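Local coordinates for protein ecto-NAD+ glycohydrolase (CD38 molecule) (PDB 3GC6) that belongs to the ADP-ribosyl cyclase (CD38) family of ecto-enzymes, carries several disulfides and a glycan, and has a four-stranded parallel beta-sheet, at residues A158-S172 and N190-D204. The protein carries 1 engineered substitution. Sequence-based numbering, arbitrary orientation.
Sequences AESACNTVRVVLNGS and NLRPQVELEAWLVHD. With NAG (2-acetamido-2-deoxy-beta-D-glucopyranose), chain C.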
ATOM      1  N   ALA A 158     -21.922   4.780  -8.438  1.00  3.76           N
ATOM      2  CA  ALA A 158     -23.226   5.391  -8.139  1.00  3.64           C
ATOM      3  C   ALA A 158     -23.992   4.547  -7.119  1.00  3.59           C
ATOM      4  O   ALA A 158     -24.629   5.093  -6.196  1.00  3.81           O
ATOM      5  CB  ALA A 158     -24.053   5.564  -9.422  1.00  4.00           C
ATOM      6  N   GLU A 159     -23.938   3.229  -7.290  1.00  3.77           N
ATOM      7  CA  GLU A 159     -24.675   2.340  -6.394  1.00  4.14           C
ATOM      8  C   GLU A 159     -24.193   2.398  -4.951  1.00  4.27           C
ATOM      9  O   GLU A 159     -24.975   2.121  -4.021  1.00  4.41           O
ATOM     10  CB  GLU A 159     -24.615   0.905  -6.880  1.00  4.61           C
ATOM     11  CG  GLU A 159     -25.399   0.671  -8.124  1.00  5.78           C
ATOM     12  CD  GLU A 159     -25.056  -0.683  -8.799  1.00  7.73           C
ATOM     13  OE1 GLU A 159     -24.183  -1.421  -8.295  1.00  8.24           O
ATOM     14  OE2 GLU A 159     -25.662  -0.969  -9.851  1.00  9.26           O
ATOM     15  N   SER A 160     -22.925   2.711  -4.749  1.00  4.17           N
ATOM     16  CA  SER A 160     -22.371   2.685  -3.394  1.00  4.53           C
ATOM     17  C   SER A 160     -22.388   4.058  -2.709  1.00  4.46           C
ATOM     18  O   SER A 160     -22.001   4.158  -1.543  1.00  4.63           O
ATOM     19  CB  SER A 160     -20.928   2.148  -3.441  1.00  5.06           C
ATOM     20  OG  SER A 160     -20.132   2.990  -4.222  1.00  5.82           O
ATOM     21  N   ALA A 161     -22.846   5.095  -3.402  1.00  4.40           N
ATOM     22  CA  ALA A 161     -22.885   6.455  -2.836  1.00  4.44           C
ATOM     23  C   ALA A 161     -23.677   6.503  -1.542  1.00  4.75           C
ATOM     24  O   ALA A 161     -24.670   5.770  -1.373  1.00  5.14           O
ATOM     25  CB  ALA A 161     -23.520   7.425  -3.818  1.00  4.54           C
ATOM     26  N   CYS A 162     -23.245   7.373  -0.630  1.00  5.02           N
ATOM     27  CA  CYS A 162     -23.900   7.441   0.663  1.00  5.51           C
ATOM     28  C   CYS A 162     -24.014   8.874   1.142  1.00  5.20           C
ATOM     29  O   CYS A 162     -23.107   9.701   0.900  1.00  5.03           O
ATOM     30  CB  CYS A 162     -23.110   6.610   1.667  1.00  6.04           C
ATOM     31  SG  CYS A 162     -23.305   7.035   3.416  1.00  8.88           S
ATOM     32  N   ASN A 163     -25.124   9.164   1.816  1.00  4.90           N
ATOM     33  CA  ASN A 163     -25.412  10.495   2.342  1.00  4.99           C
ATOM     34  C   ASN A 163     -25.400  11.590   1.271  1.00  4.87           C
ATOM     35  O   ASN A 163     -26.053  11.414   0.234  1.00  5.32           O
ATOM     36  CB  ASN A 163     -24.506  10.795   3.536  1.00  5.17           C
ATOM     37  CG  ASN A 163     -24.766   9.826   4.695  1.00  6.24           C
ATOM     38  OD1 ASN A 163     -25.840   9.258   4.783  1.00  7.08           O
ATOM     39  ND2 ASN A 163     -23.797   9.655   5.570  1.00  7.32           N
ATOM     40  N   THR A 164     -24.716  12.707   1.490  1.00  4.70           N
ATOM     41  CA  THR A 164     -24.810  13.789   0.503  1.00  4.84           C
ATOM     42  C   THR A 164     -23.802  13.604  -0.620  1.00  4.78           C
ATOM     43  O   THR A 164     -22.613  13.420  -0.346  1.00  4.44           O
ATOM     44  CB  THR A 164     -24.619  15.178   1.146  1.00  5.46           C
ATOM     45  OG1 THR A 164     -25.728  15.418   2.017  1.00  6.62           O
ATOM     46  CG2 THR A 164     -24.575  16.276   0.077  1.00  5.92           C
ATOM     47  N   VAL A 165     -24.279  13.644  -1.867  1.00  4.30           N
ATOM     48  CA  VAL A 165     -23.376  13.631  -3.039  1.00  4.43           C
ATOM     49  C   VAL A 165     -23.501  14.966  -3.782  1.00  3.90           C
ATOM     50  O   VAL A 165     -24.544  15.623  -3.707  1.00  4.19           O
ATOM     51  CB  VAL A 165     -23.616  12.458  -4.025  1.00  4.44           C
ATOM     52  CG1 VAL A 165     -23.521  11.117  -3.271  1.00  4.86           C
ATOM     53  CG2 VAL A 165     -24.957  12.586  -4.707  1.00  5.39           C
ATOM     54  N   ARG A 166     -22.444  15.343  -4.504  1.00  4.31           N
ATOM     55  CA  ARG A 166     -22.423  16.622  -5.213  1.00  4.47           C
ATOM     56  C   ARG A 166     -22.153  16.349  -6.676  1.00  4.75           C
ATOM     57  O   ARG A 166     -21.404  15.435  -7.018  1.00  4.95           O
ATOM     58  CB  ARG A 166     -21.349  17.545  -4.601  1.00  5.37           C
ATOM     59  CG  ARG A 166     -21.677  17.896  -3.137  1.00  6.13           C
ATOM     60  CD  ARG A 166     -20.482  18.256  -2.271  1.00  8.19           C
ATOM     61  NE  ARG A 166     -20.989  18.766  -0.988  1.00  9.92           N
ATOM     62  CZ  ARG A 166     -21.097  18.021   0.107  1.00 10.86           C
ATOM     63  NH1 ARG A 166     -20.686  16.756   0.080  1.00 10.05           N
ATOM     64  NH2 ARG A 166     -21.589  18.549   1.236  1.00 11.87           N
ATOM     65  N   VAL A 167     -22.858  17.042  -7.568  0.50  4.41           N
ATOM     66  CA  VAL A 167     -22.489  16.996  -8.992  0.50  4.22           C
ATOM     67  C   VAL A 167     -22.154  18.384  -9.513  0.50  4.35           C
ATOM     68  O   VAL A 167     -22.821  19.366  -9.172  0.50  4.31           O
ATOM     69  CB  VAL A 167     -23.571  16.332  -9.901  0.50  4.26           C
ATOM     70  CG1 VAL A 167     -24.889  17.099  -9.848  0.50  4.52           C
ATOM     71  CG2 VAL A 167     -23.085  16.226 -11.347  0.50  4.27           C
ATOM     72  N   VAL A 168     -21.101  18.453 -10.323  1.00  3.81           N
ATOM     73  CA  VAL A 168     -20.674  19.710 -10.960  1.00  3.83           C
ATOM     74  C   VAL A 168     -21.061  19.664 -12.435  1.00  3.77           C
ATOM     75  O   VAL A 168     -20.573  18.830 -13.197  1.00  3.80           O
ATOM     76  CB  VAL A 168     -19.152  19.832 -10.869  1.00  4.04           C
ATOM     77  CG1 VAL A 168     -18.678  21.170 -11.426  1.00  4.24           C
ATOM     78  CG2 VAL A 168     -18.710  19.713  -9.412  1.00  4.45           C
ATOM     79  N   LEU A 169     -21.929  20.600 -12.823  1.00  3.86           N
ATOM     80  CA  LEU A 169     -22.465  20.653 -14.174  1.00  3.98           C
ATOM     81  C   LEU A 169     -22.123  21.992 -14.851  1.00  4.04           C
ATOM     82  O   LEU A 169     -21.773  22.956 -14.172  1.00  3.93           O
ATOM     83  CB  LEU A 169     -23.976  20.446 -14.144  1.00  4.07           C
ATOM     84  CG  LEU A 169     -24.409  19.094 -13.586  1.00  3.55           C
ATOM     85  CD1 LEU A 169     -25.936  19.009 -13.528  1.00  4.29           C
ATOM     86  CD2 LEU A 169     -23.892  17.937 -14.458  1.00  4.12           C
ATOM     87  N   ASN A 170     -22.239  22.011 -16.174  1.00  4.43           N
ATOM     88  CA  ASN A 170     -21.735  23.133 -16.974  1.00  4.43           C
ATOM     89  C   ASN A 170     -22.838  24.106 -17.360  1.00  4.75           C
ATOM     90  O   ASN A 170     -23.627  23.802 -18.246  1.00  4.96           O
ATOM     91  CB  ASN A 170     -21.079  22.566 -18.228  1.00  4.48           C
ATOM     92  CG  ASN A 170     -20.193  23.576 -18.932  1.00  4.85           C
ATOM     93  OD1 ASN A 170     -20.523  24.766 -19.005  1.00  5.32           O
ATOM     94  ND2 ASN A 170     -19.043  23.090 -19.422  1.00  4.85           N
ATOM     95  N   GLY A 171     -22.896  25.229 -16.646  1.00  4.70           N
ATOM     96  CA  GLY A 171     -23.877  26.282 -16.880  1.00  5.01           C
ATOM     97  C   GLY A 171     -23.605  27.059 -18.154  1.00  5.35           C
ATOM     98  O   GLY A 171     -24.416  27.917 -18.512  1.00  5.52           O
ATOM     99  N   SER A 172     -22.501  26.756 -18.832  1.00  5.42           N
ATOM    100  CA  SER A 172     -22.181  27.419 -20.102  1.00  6.16           C
ATOM    101  C   SER A 172     -22.585  26.593 -21.324  1.00  6.57           C
ATOM    102  O   SER A 172     -22.313  26.974 -22.465  1.00  7.40           O
ATOM    103  CB  SER A 172     -20.717  27.888 -20.157  1.00  6.05           C
ATOM    104  OG  SER A 172     -20.560  29.039 -19.343  1.00  6.40           O
ATOM    105  N   ASN A 190     -28.502   5.058 -11.509  1.00  4.58           N
ATOM    106  CA  ASN A 190     -28.060   3.981 -10.633  1.00  4.55           C
ATOM    107  C   ASN A 190     -27.679   4.462  -9.230  1.00  4.54           C
ATOM    108  O   ASN A 190     -27.167   3.672  -8.439  1.00  4.68           O
ATOM    109  CB  ASN A 190     -26.924   3.195 -11.272  1.00  4.95           C
ATOM    110  CG  ASN A 190     -27.406   2.350 -12.409  1.00  5.16           C
ATOM    111  OD1 ASN A 190     -27.018   2.546 -13.578  1.00  5.98           O
ATOM    112  ND2 ASN A 190     -28.292   1.415 -12.087  1.00  6.17           N
ATOM    113  N   LEU A 191     -27.960   5.727  -8.944  1.00  4.36           N
ATOM    114  CA  LEU A 191     -27.671   6.266  -7.598  1.00  4.31           C
ATOM    115  C   LEU A 191     -28.404   5.465  -6.534  1.00  4.21           C
ATOM    116  O   LEU A 191     -29.575   5.125  -6.689  1.00  4.23           O
ATOM    117  CB  LEU A 191     -28.114   7.730  -7.485  1.00  4.12           C
ATOM    118  CG  LEU A 191     -27.126   8.725  -8.048  1.00  5.48           C
ATOM    119  CD1 LEU A 191     -27.816  10.111  -8.122  1.00  5.93           C
ATOM    120  CD2 LEU A 191     -25.821   8.778  -7.190  1.00  5.36           C
ATOM    121  N   ARG A 192     -27.723   5.194  -5.424  1.00  4.05           N
ATOM    122  CA  ARG A 192     -28.357   4.512  -4.296  1.00  4.15           C
ATOM    123  C   ARG A 192     -29.581   5.308  -3.860  1.00  4.15           C
ATOM    124  O   ARG A 192     -29.503   6.533  -3.676  1.00  4.16           O
ATOM    125  CB  ARG A 192     -27.390   4.400  -3.110  1.00  4.19           C
ATOM    126  CG  ARG A 192     -27.980   3.559  -1.986  1.00  4.42           C
ATOM    127  CD  ARG A 192     -27.224   3.779  -0.678  1.00  4.31           C
ATOM    128  NE  ARG A 192     -25.815   3.429  -0.724  1.00  4.48           N
ATOM    129  CZ  ARG A 192     -25.328   2.226  -0.360  1.00  4.08           C
ATOM    130  NH1 ARG A 192     -26.141   1.237  -0.020  1.00  4.82           N
ATOM    131  NH2 ARG A 192     -24.020   1.999  -0.389  1.00  4.82           N
ATOM    132  N   PRO A 193     -30.729   4.618  -3.716  1.00  4.31           N
ATOM    133  CA  PRO A 193     -31.894   5.410  -3.297  1.00  4.62           C
ATOM    134  C   PRO A 193     -31.667   6.135  -1.966  1.00  4.71           C
ATOM    135  O   PRO A 193     -30.935   5.650  -1.094  1.00  4.59           O
ATOM    136  CB  PRO A 193     -33.012   4.371  -3.188  1.00  4.71           C
ATOM    137  CG  PRO A 193     -32.593   3.319  -4.165  1.00  4.83           C
ATOM    138  CD  PRO A 193     -31.074   3.221  -3.997  1.00  4.69           C
ATOM    139  N   GLN A 194     -32.341   7.277  -1.819  1.00  4.63           N
ATOM    140  CA  GLN A 194     -32.368   8.045  -0.558  1.00  4.57           C
ATOM    141  C   GLN A 194     -31.071   8.754  -0.166  1.00  4.71           C
ATOM    142  O   GLN A 194     -30.990   9.332   0.920  1.00  5.04           O
ATOM    143  CB  GLN A 194     -32.879   7.186   0.602  1.00  4.98           C
ATOM    144  CG  GLN A 194     -34.309   6.761   0.369  1.00  5.38           C
ATOM    145  CD  GLN A 194     -34.901   5.944   1.510  1.00  6.40           C
ATOM    146  OE1 GLN A 194     -34.718   6.284   2.672  1.00  8.62           O
ATOM    147  NE2 GLN A 194     -35.607   4.886   1.180  1.00  6.92           N
ATOM    148  N   VAL A 195     -30.065   8.731  -1.039  1.00  4.33           N
ATOM    149  CA  VAL A 195     -28.994   9.727  -0.871  1.00  4.44           C
ATOM    150  C   VAL A 195     -29.578  11.132  -1.142  1.00  4.50           C
ATOM    151  O   VAL A 195     -30.736  11.259  -1.553  1.00  4.53           O
ATOM    152  CB  VAL A 195     -27.747   9.439  -1.751  1.00  4.46           C
ATOM    153  CG1 VAL A 195     -27.268   8.016  -1.526  1.00  4.66           C
ATOM    154  CG2 VAL A 195     -28.047   9.663  -3.217  1.00  4.70           C
ATOM    155  N   GLU A 196     -28.787  12.173  -0.876  1.00  4.58           N
ATOM    156  CA  GLU A 196     -29.195  13.527  -1.213  1.00  4.80           C
ATOM    157  C   GLU A 196     -28.205  14.041  -2.226  1.00  4.88           C
ATOM    158  O   GLU A 196     -26.983  13.790  -2.113  1.00  5.43           O
ATOM    159  CB  GLU A 196     -29.230  14.454   0.008  1.00  5.15           C
ATOM    160  CG  GLU A 196     -30.095  13.873   1.130  1.00  6.17           C
ATOM    161  CD  GLU A 196     -30.451  14.876   2.197  1.00  8.44           C
ATOM    162  OE1 GLU A 196     -30.031  16.048   2.079  1.00  9.22           O
ATOM    163  OE2 GLU A 196     -31.167  14.470   3.147  1.00  9.41           O
ATOM    164  N   LEU A 197     -28.704  14.727  -3.238  1.00  4.56           N
ATOM    165  CA  LEU A 197     -27.807  15.192  -4.286  1.00  4.42           C
ATOM    166  C   LEU A 197     -27.891  16.695  -4.429  1.00  4.59           C
ATOM    167  O   LEU A 197     -29.001  17.269  -4.533  1.00  4.76           O
ATOM    168  CB  LEU A 197     -28.157  14.501  -5.618  1.00  4.71           C
ATOM    169  CG  LEU A 197     -27.261  14.811  -6.824  1.00  5.04           C
ATOM    170  CD1 LEU A 197     -27.219  13.591  -7.780  1.00  6.02           C
ATOM    171  CD2 LEU A 197     -27.726  16.064  -7.549  1.00  6.13           C
ATOM    172  N   GLU A 198     -26.723  17.332  -4.433  1.00  4.57           N
ATOM    173  CA  GLU A 198     -26.634  18.747  -4.729  1.00  4.77           C
ATOM    174  C   GLU A 198     -25.978  18.922  -6.083  1.00  5.24           C
ATOM    175  O   GLU A 198     -24.887  18.368  -6.345  1.00  5.24           O
ATOM    176  CB  GLU A 198     -25.757  19.477  -3.718  1.00  5.18           C
ATOM    177  CG  GLU A 198     -26.207  19.385  -2.333  1.00  5.95           C
ATOM    178  CD  GLU A 198     -25.195  20.025  -1.401  1.00  8.16           C
ATOM    179  OE1 GLU A 198     -24.186  20.605  -1.890  1.00  8.76           O
ATOM    180  OE2 GLU A 198     -25.424  19.939  -0.192  1.00  9.46           O
ATOM    181  N   ALA A 199     -26.626  19.699  -6.942  1.00  4.61           N
ATOM    182  CA  ALA A 199     -26.046  20.036  -8.247  1.00  4.58           C
ATOM    183  C   ALA A 199     -25.666  21.504  -8.264  1.00  4.52           C
ATOM    184  O   ALA A 199     -26.403  22.354  -7.765  1.00  4.32           O
ATOM    185  CB  ALA A 199     -27.026  19.769  -9.344  1.00  5.11           C
ATOM    186  N   TRP A 200     -24.510  21.764  -8.846  1.00  4.36           N
ATOM    187  CA  TRP A 200     -23.990  23.102  -8.989  1.00  4.52           C
ATOM    188  C   TRP A 200     -23.787  23.354 -10.482  1.00  4.42           C
ATOM    189  O   TRP A 200     -22.999  22.647 -11.123  1.00  4.15           O
ATOM    190  CB  TRP A 200     -22.643  23.164  -8.256  1.00  5.20           C
ATOM    191  CG  TRP A 200     -22.790  22.925  -6.770  1.00  5.37           C
ATOM    192  CD1 TRP A 200     -22.743  21.722  -6.110  1.00  6.24           C
ATOM    193  CD2 TRP A 200     -23.008  23.927  -5.775  1.00  6.83           C
ATOM    194  NE1 TRP A 200     -22.930  21.924  -4.747  1.00  7.26           N
ATOM    195  CE2 TRP A 200     -23.106  23.267  -4.526  1.00  6.56           C
ATOM    196  CE3 TRP A 200     -23.157  25.317  -5.824  1.00  6.62           C
ATOM    197  CZ2 TRP A 200     -23.323  23.962  -3.327  1.00  7.42           C
ATOM    198  CZ3 TRP A 200     -23.358  26.016  -4.622  1.00  7.40           C
ATOM    199  CH2 TRP A 200     -23.444  25.328  -3.394  1.00  6.87           C
ATOM    200  N   LEU A 201     -24.499  24.333 -11.063  1.00  4.44           N
ATOM    201  CA  LEU A 201     -24.320  24.649 -12.479  1.00  4.30           C
ATOM    202  C   LEU A 201     -23.415  25.875 -12.576  1.00  4.69           C
ATOM    203  O   LEU A 201     -23.834  26.970 -12.194  1.00  4.78           O
ATOM    204  CB  LEU A 201     -25.666  24.965 -13.158  1.00  4.43           C
ATOM    205  CG  LEU A 201     -26.489  23.737 -13.593  1.00  4.91           C
ATOM    206  CD1 LEU A 201     -26.898  22.888 -12.404  1.00  5.57           C
ATOM    207  CD2 LEU A 201     -27.720  24.203 -14.366  1.00  5.20           C
ATOM    208  N   VAL A 202     -22.219  25.668 -13.102  1.00  4.67           N
ATOM    209  CA  VAL A 202     -21.152  26.662 -13.029  1.00  4.95           C
ATOM    210  C   VAL A 202     -20.847  27.147 -14.446  1.00  5.05           C
ATOM    211  O   VAL A 202     -20.712  26.351 -15.373  1.00  5.17           O
ATOM    212  CB  VAL A 202     -19.887  26.041 -12.350  1.00  4.84           C
ATOM    213  CG1 VAL A 202     -18.813  27.122 -12.201  1.00  5.30           C
ATOM    214  CG2 VAL A 202     -20.256  25.497 -10.965  1.00  4.95           C
ATOM    215  N   HIS A 203     -20.761  28.472 -14.621  1.00  5.54           N
ATOM    216  CA  HIS A 203     -20.535  29.030 -15.939  1.00  5.94           C
ATOM    217  C   HIS A 203     -19.148  29.642 -15.996  1.00  6.67           C
ATOM    218  O   HIS A 203     -18.518  29.912 -14.967  1.00  6.60           O
ATOM    219  CB  HIS A 203     -21.598  30.099 -16.307  1.00  6.09           C
ATOM    220  CG  HIS A 203     -21.569  31.317 -15.439  1.00  6.23           C
ATOM    221  ND1 HIS A 203     -20.640  32.332 -15.600  1.00  7.47           N
ATOM    222  CD2 HIS A 203     -22.347  31.681 -14.395  1.00  6.84           C
ATOM    223  CE1 HIS A 203     -20.851  33.262 -14.686  1.00  7.77           C
ATOM    224  NE2 HIS A 203     -21.880  32.891 -13.942  1.00  8.23           N
ATOM    225  N   ASP A 204     -18.690  29.855 -17.218  1.00  7.05           N
ATOM    226  CA  ASP A 204     -17.362  30.405 -17.414  1.00  7.86           C
ATOM    227  C   ASP A 204     -17.289  31.891 -17.139  1.00  8.17           C
ATOM    228  O   ASP A 204     -18.257  32.606 -17.349  1.00  8.38           O
ATOM    229  CB  ASP A 204     -16.866  30.001 -18.782  1.00  7.85           C
ATOM    230  CG  ASP A 204     -16.527  28.527 -18.818  1.00  8.69           C
ATOM    231  OD1 ASP A 204     -15.559  28.142 -18.132  1.00  9.96           O
ATOM    232  OD2 ASP A 204     -17.236  27.755 -19.489  1.00  9.11           O
TER
HETATM  233  C1  NAG C   1     -18.238  23.915 -20.326  1.00  5.44           C
HETATM  234  C2  NAG C   1     -16.918  24.143 -19.574  1.00  6.08           C
HETATM  235  C3  NAG C   1     -15.870  24.724 -20.541  1.00  6.75           C
HETATM  236  C4  NAG C   1     -15.788  23.987 -21.886  1.00  7.64           C
HETATM  237  C5  NAG C   1     -17.193  23.783 -22.446  1.00  7.20           C
HETATM  238  C6  NAG C   1     -17.216  22.946 -23.737  1.00  7.26           C
HETATM  239  C7  NAG C   1     -17.084  24.618 -17.168  1.00  5.58           C
HETATM  240  C8  NAG C   1     -17.483  25.619 -16.128  1.00  5.96           C
HETATM  241  N2  NAG C   1     -17.095  25.058 -18.441  1.00  5.56           N
HETATM  242  O3  NAG C   1     -14.603  24.787 -19.916  1.00  8.00           O
HETATM  243  O4  NAG C   1     -14.997  24.745 -22.816  1.00  8.94           O
HETATM  244  O5  NAG C   1     -17.964  23.109 -21.464  1.00  6.80           O
HETATM  245  O6  NAG C   1     -16.521  21.729 -23.551  1.00  8.19           O
HETATM  246  O7  NAG C   1     -16.759  23.472 -16.843  1.00  5.61           O
HETATM  247  O   HOH W   1     -21.737  21.627  -0.825  1.00 11.05           O
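The two middle strands of the four-stranded parallel sheet, 164-170 and 196-203, pair here as the neighbouring strands of a beta-alpha-beta unit whose connection holds helix 182-187. A ladder of backbone hydrogen bonds runs from Asn-163 O to Gly-171 N, as with Val-165 N to Glu-196 O at 2.7 Å. On one face, valines, leucines and an alanine pack together, aliphatic side chains suited to a buried sheet face: Val-165 CG2 meets Leu-197 CB at 3.8 Å and Leu-169 CD1 meets Leu-201 CD1 at 4.2 Å. Phe-86 and Phe-232 of the flanking strands extend this apolar layer. On the other face, Arg-166 and Glu-198 run side by side; their planes stand 76° apart and Arg-166 NE to Glu-198 OE1 is a long 3.8 Å, so charge alone acts directly while a water in the guanidinium plane bonds both atoms. Before the strands, Arg-192 bends at chi3 (-60°) to clasp the turn after helix 145-159: NE bonds Ala-161 O at 2.7 Å, and NH2 bonds Ser-160 O, straight at the hydrogen but from above the carbonyl plane. Past the C-terminal ends of the strands, Asp-204 N bonds Ser-172 OG at 2.9 Å. Asn-170 carries NAG on ND2, its OD1 closing an Asx turn onto Ser-172 N; NAG N2 bonds Asp-204 OD2 at 2.9 Å while Arg-240 forms a salt bridge with Asp-204 OD1. The NAG thus bridges Asn-170 and Asp-204, consistent with linking the strands' C-terminal ends, and the two accepting carbonyls, with Glu-159 O over one guanidinium face, probably suit the charge of Arg-192.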